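Local coordinates for endonuclease and methylase LlaGI (Lactococcus lactis, PDB 5FFJ), which recognises a specific DNA sequence and, as a Type ISP restriction-modification enzyme, combines methyltransferase and helicase-like ATPase domains with a nuclease, deleted in this construct, at residues N1064-W1068 and E1115-S1121. Sequence-based numbering, arbitrary orientation.
Sequences NRDAW and ERKISWS. With nucleotides of chain C.
R1065 grips the backbone carbonyl of S1119 side-on: NE lies 2.8 Å and NH2 2.9 Å from S1119 O, which sits 3° out of the guanidinium plane, while both nitrogens approach in the carbonyl plane. NH2 also bonds S1121 OG, tilted 27° from the guanidinium plane; that hydroxyl has a second partner in E1162, and R1065 NH1 reaches L1160 O. A bend at chi3 (65°) turns the guanidinium along 1119-1121. Shortening R1065 to an alanine is likely to leave S1119 O without both guanidinium donors and S1121 OG without NH2. In the nonpolar part, R1065 CB meets S1119 CB at 3.7 Å, and W1068 CD1 packs on S1119 CB at 3.6 Å. The far end of the indole reaches the loop backbone, with E1115 O and R1116 O at its edge near the plane and K1117 O approaching CH2 obliquely. On the DNA side, D1066 N donates to DG16 OP1 of chain C at 3.2 Å, consistent with the specificity domain holding the DNA backbone here, a contact that does not itself discriminate bases. The contact thus joins the start of helix 1066-1069 to the loop before helix 1122-1129, with M1084 of helix 1074-1096 touching both R1065 and W1068.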
ATOM      1  N   ASN A1064       6.376  21.808  -0.728  1.00 54.00           N
ATOM      2  CA  ASN A1064       6.269  20.455  -1.287  1.00 51.86           C
ATOM      3  C   ASN A1064       7.442  19.536  -0.907  1.00 48.54           C
ATOM      4  O   ASN A1064       7.476  18.374  -1.309  1.00 55.76           O
ATOM      5  CB  ASN A1064       6.123  20.509  -2.819  1.00 49.02           C
ATOM      6  CG  ASN A1064       4.668  20.637  -3.267  1.00 50.77           C
ATOM      7  OD1 ASN A1064       3.912  21.462  -2.748  1.00 47.98           O
ATOM      8  ND2 ASN A1064       4.265  19.800  -4.224  1.00 56.91           N
ATOM      9  N   ARG A1065       8.384  20.041  -0.114  1.00 47.36           N
ATOM     10  CA  ARG A1065       9.527  19.242   0.332  1.00 51.33           C
ATOM     11  C   ARG A1065      10.027  19.753   1.684  1.00 53.89           C
ATOM     12  O   ARG A1065      11.161  20.219   1.810  1.00 61.67           O
ATOM     13  CB  ARG A1065      10.649  19.267  -0.716  1.00 54.36           C
ATOM     14  CG  ARG A1065      11.003  20.651  -1.250  1.00 55.15           C
ATOM     15  CD  ARG A1065      12.047  20.558  -2.356  1.00 55.06           C
ATOM     16  NE  ARG A1065      11.544  19.868  -3.545  1.00 64.12           N
ATOM     17  CZ  ARG A1065      10.993  20.465  -4.600  1.00 54.70           C
ATOM     18  NH1 ARG A1065      10.856  21.785  -4.639  1.00 48.62           N
ATOM     19  NH2 ARG A1065      10.573  19.734  -5.626  1.00 56.82           N
ATOM     20  N   ASP A1066       9.170  19.646   2.697  1.00 49.71           N
ATOM     21  CA  ASP A1066       9.435  20.220   4.015  1.00 58.68           C
ATOM     22  C   ASP A1066      10.675  19.633   4.688  1.00 49.50           C
ATOM     23  O   ASP A1066      11.454  20.365   5.300  1.00 40.54           O
ATOM     24  CB  ASP A1066       8.217  20.029   4.928  1.00 42.07           C
ATOM     25  CG  ASP A1066       7.057  20.951   4.569  1.00 59.47           C
ATOM     26  OD1 ASP A1066       7.243  21.868   3.740  1.00 50.32           O
ATOM     27  OD2 ASP A1066       5.956  20.763   5.129  1.00 66.60           O
ATOM     28  N   ALA A1067      10.858  18.319   4.586  1.00 24.50           N
ATOM     29  CA  ALA A1067      11.964  17.655   5.272  1.00 45.37           C
ATOM     30  C   ALA A1067      13.316  18.227   4.846  1.00 33.27           C
ATOM     31  O   ALA A1067      14.232  18.351   5.660  1.00 50.56           O
ATOM     32  CB  ALA A1067      11.927  16.155   5.018  1.00 42.02           C
ATOM     33  N   TRP A1068      13.430  18.581   3.569  1.00 42.92           N
ATOM     34  CA  TRP A1068      14.664  19.142   3.031  1.00 44.57           C
ATOM     35  C   TRP A1068      14.754  20.641   3.282  1.00 49.47           C
ATOM     36  O   TRP A1068      15.781  21.150   3.732  1.00 59.44           O
ATOM     37  CB  TRP A1068      14.762  18.879   1.527  1.00 46.02           C
ATOM     38  CG  TRP A1068      14.888  17.433   1.155  1.00 53.01           C
ATOM     39  CD1 TRP A1068      13.872  16.548   0.943  1.00 58.65           C
ATOM     40  CD2 TRP A1068      16.104  16.707   0.939  1.00 48.77           C
ATOM     41  NE1 TRP A1068      14.381  15.314   0.612  1.00 64.39           N
ATOM     42  CE2 TRP A1068      15.748  15.387   0.603  1.00 55.76           C
ATOM     43  CE3 TRP A1068      17.458  17.047   1.002  1.00 52.57           C
ATOM     44  CZ2 TRP A1068      16.699  14.405   0.330  1.00 56.62           C
ATOM     45  CZ3 TRP A1068      18.399  16.072   0.729  1.00 51.28           C
ATOM     46  CH2 TRP A1068      18.016  14.767   0.398  1.00 47.15           C
ATOM     47  N   GLU A1115      14.429   8.996  -2.850  1.00 70.09           N
ATOM     48  CA  GLU A1115      13.968  10.092  -2.005  1.00 67.16           C
ATOM     49  C   GLU A1115      14.981  10.470  -0.926  1.00 71.96           C
ATOM     50  O   GLU A1115      14.770  11.424  -0.176  1.00 66.98           O
ATOM     51  CB  GLU A1115      12.627   9.734  -1.363  1.00 69.73           C
ATOM     52  CG  GLU A1115      11.450  10.442  -2.013  1.00 83.87           C
ATOM     53  CD  GLU A1115      10.109   9.962  -1.492  1.00101.01           C
ATOM     54  OE1 GLU A1115      10.043   8.831  -0.964  1.00113.26           O
ATOM     55  OE2 GLU A1115       9.119  10.715  -1.612  1.00 93.42           O
ATOM     56  N   ARG A1116      16.079   9.725  -0.849  1.00 69.22           N
ATOM     57  CA  ARG A1116      17.186  10.094   0.027  1.00 67.84           C
ATOM     58  C   ARG A1116      18.138  11.053  -0.683  1.00 65.33           C
ATOM     59  O   ARG A1116      19.114  11.524  -0.098  1.00 59.18           O
ATOM     60  CB  ARG A1116      17.944   8.851   0.494  1.00 68.32           C
ATOM     61  CG  ARG A1116      17.112   7.924   1.371  1.00 77.06           C
ATOM     62  CD  ARG A1116      17.972   7.014   2.239  1.00 85.30           C
ATOM     63  NE  ARG A1116      18.834   7.772   3.145  1.00102.19           N
ATOM     64  CZ  ARG A1116      19.215   7.366   4.355  1.00101.75           C
ATOM     65  NH1 ARG A1116      18.811   6.197   4.840  1.00108.95           N
ATOM     66  NH2 ARG A1116      20.003   8.140   5.089  1.00102.45           N
ATOM     67  N   LYS A1117      17.837  11.335  -1.948  1.00 71.73           N
ATOM     68  CA  LYS A1117      18.655  12.206  -2.787  1.00 70.43           C
ATOM     69  C   LYS A1117      17.921  13.500  -3.107  1.00 66.15           C
ATOM     70  O   LYS A1117      18.410  14.598  -2.838  1.00 68.24           O
ATOM     71  CB  LYS A1117      19.016  11.498  -4.091  1.00 67.67           C
ATOM     72  CG  LYS A1117      19.931  10.308  -3.928  1.00 69.65           C
ATOM     73  CD  LYS A1117      21.382  10.743  -3.915  1.00 88.47           C
ATOM     74  CE  LYS A1117      22.318   9.552  -3.896  1.00 99.23           C
ATOM     75  NZ  LYS A1117      23.731   9.966  -4.111  1.00108.14           N
ATOM     76  N   ILE A1118      16.732  13.343  -3.683  1.00 65.94           N
ATOM     77  CA  ILE A1118      15.913  14.462  -4.142  1.00 58.99           C
ATOM     78  C   ILE A1118      14.453  14.239  -3.771  1.00 68.41           C
ATOM     79  O   ILE A1118      13.972  13.104  -3.781  1.00 78.52           O
ATOM     80  CB  ILE A1118      16.036  14.649  -5.690  1.00 61.34           C
ATOM     81  CG1 ILE A1118      17.338  15.369  -6.046  1.00 61.64           C
ATOM     82  CG2 ILE A1118      14.854  15.441  -6.274  1.00 66.71           C
ATOM     83  CD1 ILE A1118      17.925  14.933  -7.371  1.00 59.65           C
ATOM     84  N   SER A1119      13.764  15.322  -3.420  1.00 73.20           N
ATOM     85  CA  SER A1119      12.312  15.296  -3.298  1.00 67.78           C
ATOM     86  C   SER A1119      11.719  15.986  -4.526  1.00 59.60           C
ATOM     87  O   SER A1119      11.502  17.198  -4.532  1.00 67.88           O
ATOM     88  CB  SER A1119      11.839  15.964  -2.000  1.00 57.50           C
ATOM     89  OG  SER A1119      10.480  15.638  -1.739  1.00 64.71           O
ATOM     90  N   TRP A1120      11.488  15.199  -5.575  1.00 55.08           N
ATOM     91  CA  TRP A1120      10.877  15.688  -6.810  1.00 65.82           C
ATOM     92  C   TRP A1120       9.504  16.304  -6.586  1.00 54.80           C
ATOM     93  O   TRP A1120       8.747  15.887  -5.710  1.00 54.83           O
ATOM     94  CB  TRP A1120      10.752  14.555  -7.839  1.00 60.17           C
ATOM     95  CG  TRP A1120      12.071  14.026  -8.322  1.00 63.88           C
ATOM     96  CD1 TRP A1120      12.591  12.785  -8.096  1.00 66.81           C
ATOM     97  CD2 TRP A1120      13.041  14.732  -9.106  1.00 64.60           C
ATOM     98  NE1 TRP A1120      13.823  12.672  -8.696  1.00 62.96           N
ATOM     99  CE2 TRP A1120      14.122  13.855  -9.321  1.00 64.03           C
ATOM    100  CE3 TRP A1120      13.098  16.018  -9.648  1.00 69.32           C
ATOM    101  CZ2 TRP A1120      15.247  14.224 -10.055  1.00 69.51           C
ATOM    102  CZ3 TRP A1120      14.217  16.382 -10.376  1.00 70.57           C
ATOM    103  CH2 TRP A1120      15.276  15.489 -10.572  1.00 66.70           C
ATOM    104  N   SER A1121       9.211  17.316  -7.391  1.00 64.85           N
ATOM    105  CA  SER A1121       7.875  17.877  -7.502  1.00 63.02           C
ATOM    106  C   SER A1121       7.658  18.217  -8.968  1.00 49.83           C
ATOM    107  O   SER A1121       8.616  18.236  -9.741  1.00 53.31           O
ATOM    108  CB  SER A1121       7.719  19.114  -6.624  1.00 58.61           C
ATOM    109  OG  SER A1121       8.532  20.172  -7.102  1.00 54.14           O
TER
ATOM    110  P    DG C  16       6.107  17.534   1.896  1.00 55.08           P
ATOM    111  OP1  DG C  16       7.498  17.038   1.852  1.00 70.31           O
ATOM    112  OP2  DG C  16       5.853  18.992   1.957  1.00 50.13           O
ATOM    113  O5'  DG C  16       5.318  16.944   0.634  1.00 55.95           O
ATOM    114  C5'  DG C  16       3.907  16.825   0.710  1.00 54.16           C
ATOM    115  C4'  DG C  16       3.287  16.424  -0.614  1.00 44.05           C
ATOM    116  O4'  DG C  16       1.850  16.566  -0.499  1.00 57.50           O
ATOM    117  C3'  DG C  16       3.620  17.309  -1.799  1.00 47.25           C
ATOM    118  O3'  DG C  16       3.190  16.705  -3.010  1.00 57.03           O
ATOM    119  C2'  DG C  16       2.770  18.510  -1.471  1.00 57.57           C
ATOM    120  C1'  DG C  16       1.468  17.805  -1.096  1.00 56.10           C
ATOM    121  N9   DG C  16       0.618  18.533  -0.168  1.00 47.77           N
ATOM    122  C8   DG C  16       1.000  19.388   0.838  1.00 43.02           C
ATOM    123  N7   DG C  16      -0.009  19.887   1.503  1.00 48.10           N
ATOM    124  C5   DG C  16      -1.125  19.320   0.897  1.00 43.27           C
ATOM    125  C6   DG C  16      -2.502  19.480   1.179  1.00 42.83           C
ATOM    126  O6   DG C  16      -3.031  20.179   2.054  1.00 45.40           O
ATOM    127  N1   DG C  16      -3.293  18.720   0.319  1.00 52.26           N
ATOM    128  C2   DG C  16      -2.811  17.912  -0.685  1.00 40.64           C
ATOM    129  N2   DG C  16      -3.720  17.252  -1.415  1.00 46.38           N
ATOM    130  N3   DG C  16      -1.529  17.757  -0.955  1.00 39.24           N
ATOM    131  C4   DG C  16      -0.749  18.487  -0.130  1.00 52.94           C
ATOM    132  P    DA C  17       4.221  16.282  -4.163  1.00 53.34           P
ATOM    133  OP1  DA C  17       5.089  15.226  -3.590  1.00 47.83           O
ATOM    134  OP2  DA C  17       4.833  17.501  -4.738  1.00 58.93           O
ATOM    135  O5'  DA C  17       3.264  15.635  -5.272  1.00 50.63           O
ATOM    136  C5'  DA C  17       2.472  14.498  -4.931  1.00 52.81           C
ATOM    137  C4'  DA C  17       1.032  14.650  -5.392  1.00 52.71           C
ATOM    138  O4'  DA C  17       0.415  15.765  -4.703  1.00 52.81           O
ATOM    139  C3'  DA C  17       0.839  14.917  -6.886  1.00 57.04           C
ATOM    140  O3'  DA C  17      -0.256  14.140  -7.376  1.00 53.90           O
ATOM    141  C2'  DA C  17       0.566  16.414  -6.946  1.00 50.96           C
ATOM    142  C1'  DA C  17      -0.165  16.648  -5.639  1.00 48.71           C
ATOM    143  N9   DA C  17      -0.038  17.994  -5.117  1.00 49.61           N
ATOM    144  C8   DA C  17       1.112  18.715  -4.972  1.00 43.66           C
ATOM    145  N7   DA C  17       0.928  19.898  -4.449  1.00 47.85           N
ATOM    146  C5   DA C  17      -0.436  19.950  -4.225  1.00 35.38           C
ATOM    147  C6   DA C  17      -1.260  20.943  -3.685  1.00 38.13           C
ATOM    148  N6   DA C  17      -0.795  22.116  -3.261  1.00 44.90           N
ATOM    149  N1   DA C  17      -2.581  20.682  -3.599  1.00 52.08           N
ATOM    150  C2   DA C  17      -3.033  19.498  -4.031  1.00 47.20           C
ATOM    151  N3   DA C  17      -2.351  18.485  -4.556  1.00 42.16           N
ATOM    152  C4   DA C  17      -1.044  18.781  -4.625  1.00 40.58           C
ATOM    153  P    DG C  15       3.722  17.003   9.127  1.00 54.37           P
ATOM    154  OP1  DG C  15       5.111  16.646   9.498  1.00 67.01           O
ATOM    155  OP2  DG C  15       2.993  17.999   9.944  1.00 56.63           O
ATOM    156  O5'  DG C  15       3.661  17.493   7.603  1.00 64.78           O
ATOM    157  C5'  DG C  15       4.830  17.457   6.783  1.00 59.70           C
ATOM    158  C4'  DG C  15       4.537  16.792   5.453  1.00 59.40           C
ATOM    159  O4'  DG C  15       3.116  16.472   5.381  1.00 54.16           O
ATOM    160  C3'  DG C  15       4.837  17.653   4.225  1.00 41.69           C
ATOM    161  O3'  DG C  15       5.372  16.850   3.154  1.00 49.11           O
ATOM    162  C2'  DG C  15       3.472  18.246   3.896  1.00 46.06           C
ATOM    163  C1'  DG C  15       2.535  17.106   4.259  1.00 47.49           C
ATOM    164  N9   DG C  15       1.167  17.521   4.597  1.00 44.33           N
ATOM    165  C8   DG C  15       0.771  18.336   5.632  1.00 53.19           C
ATOM    166  N7   DG C  15      -0.523  18.517   5.688  1.00 50.71           N
ATOM    167  C5   DG C  15      -1.018  17.773   4.624  1.00 44.74           C
ATOM    168  C6   DG C  15      -2.352  17.586   4.179  1.00 48.64           C
ATOM    169  O6   DG C  15      -3.395  18.058   4.654  1.00 45.33           O
ATOM    170  N1   DG C  15      -2.410  16.755   3.064  1.00 49.54           N
ATOM    171  C2   DG C  15      -1.319  16.178   2.456  1.00 45.37           C
ATOM    172  N2   DG C  15      -1.569  15.405   1.392  1.00 46.40           N
ATOM    173  N3   DG C  15      -0.069  16.346   2.861  1.00 52.31           N
ATOM    174  C4   DG C  15       0.008  17.153   3.946  1.00 44.22           C
TER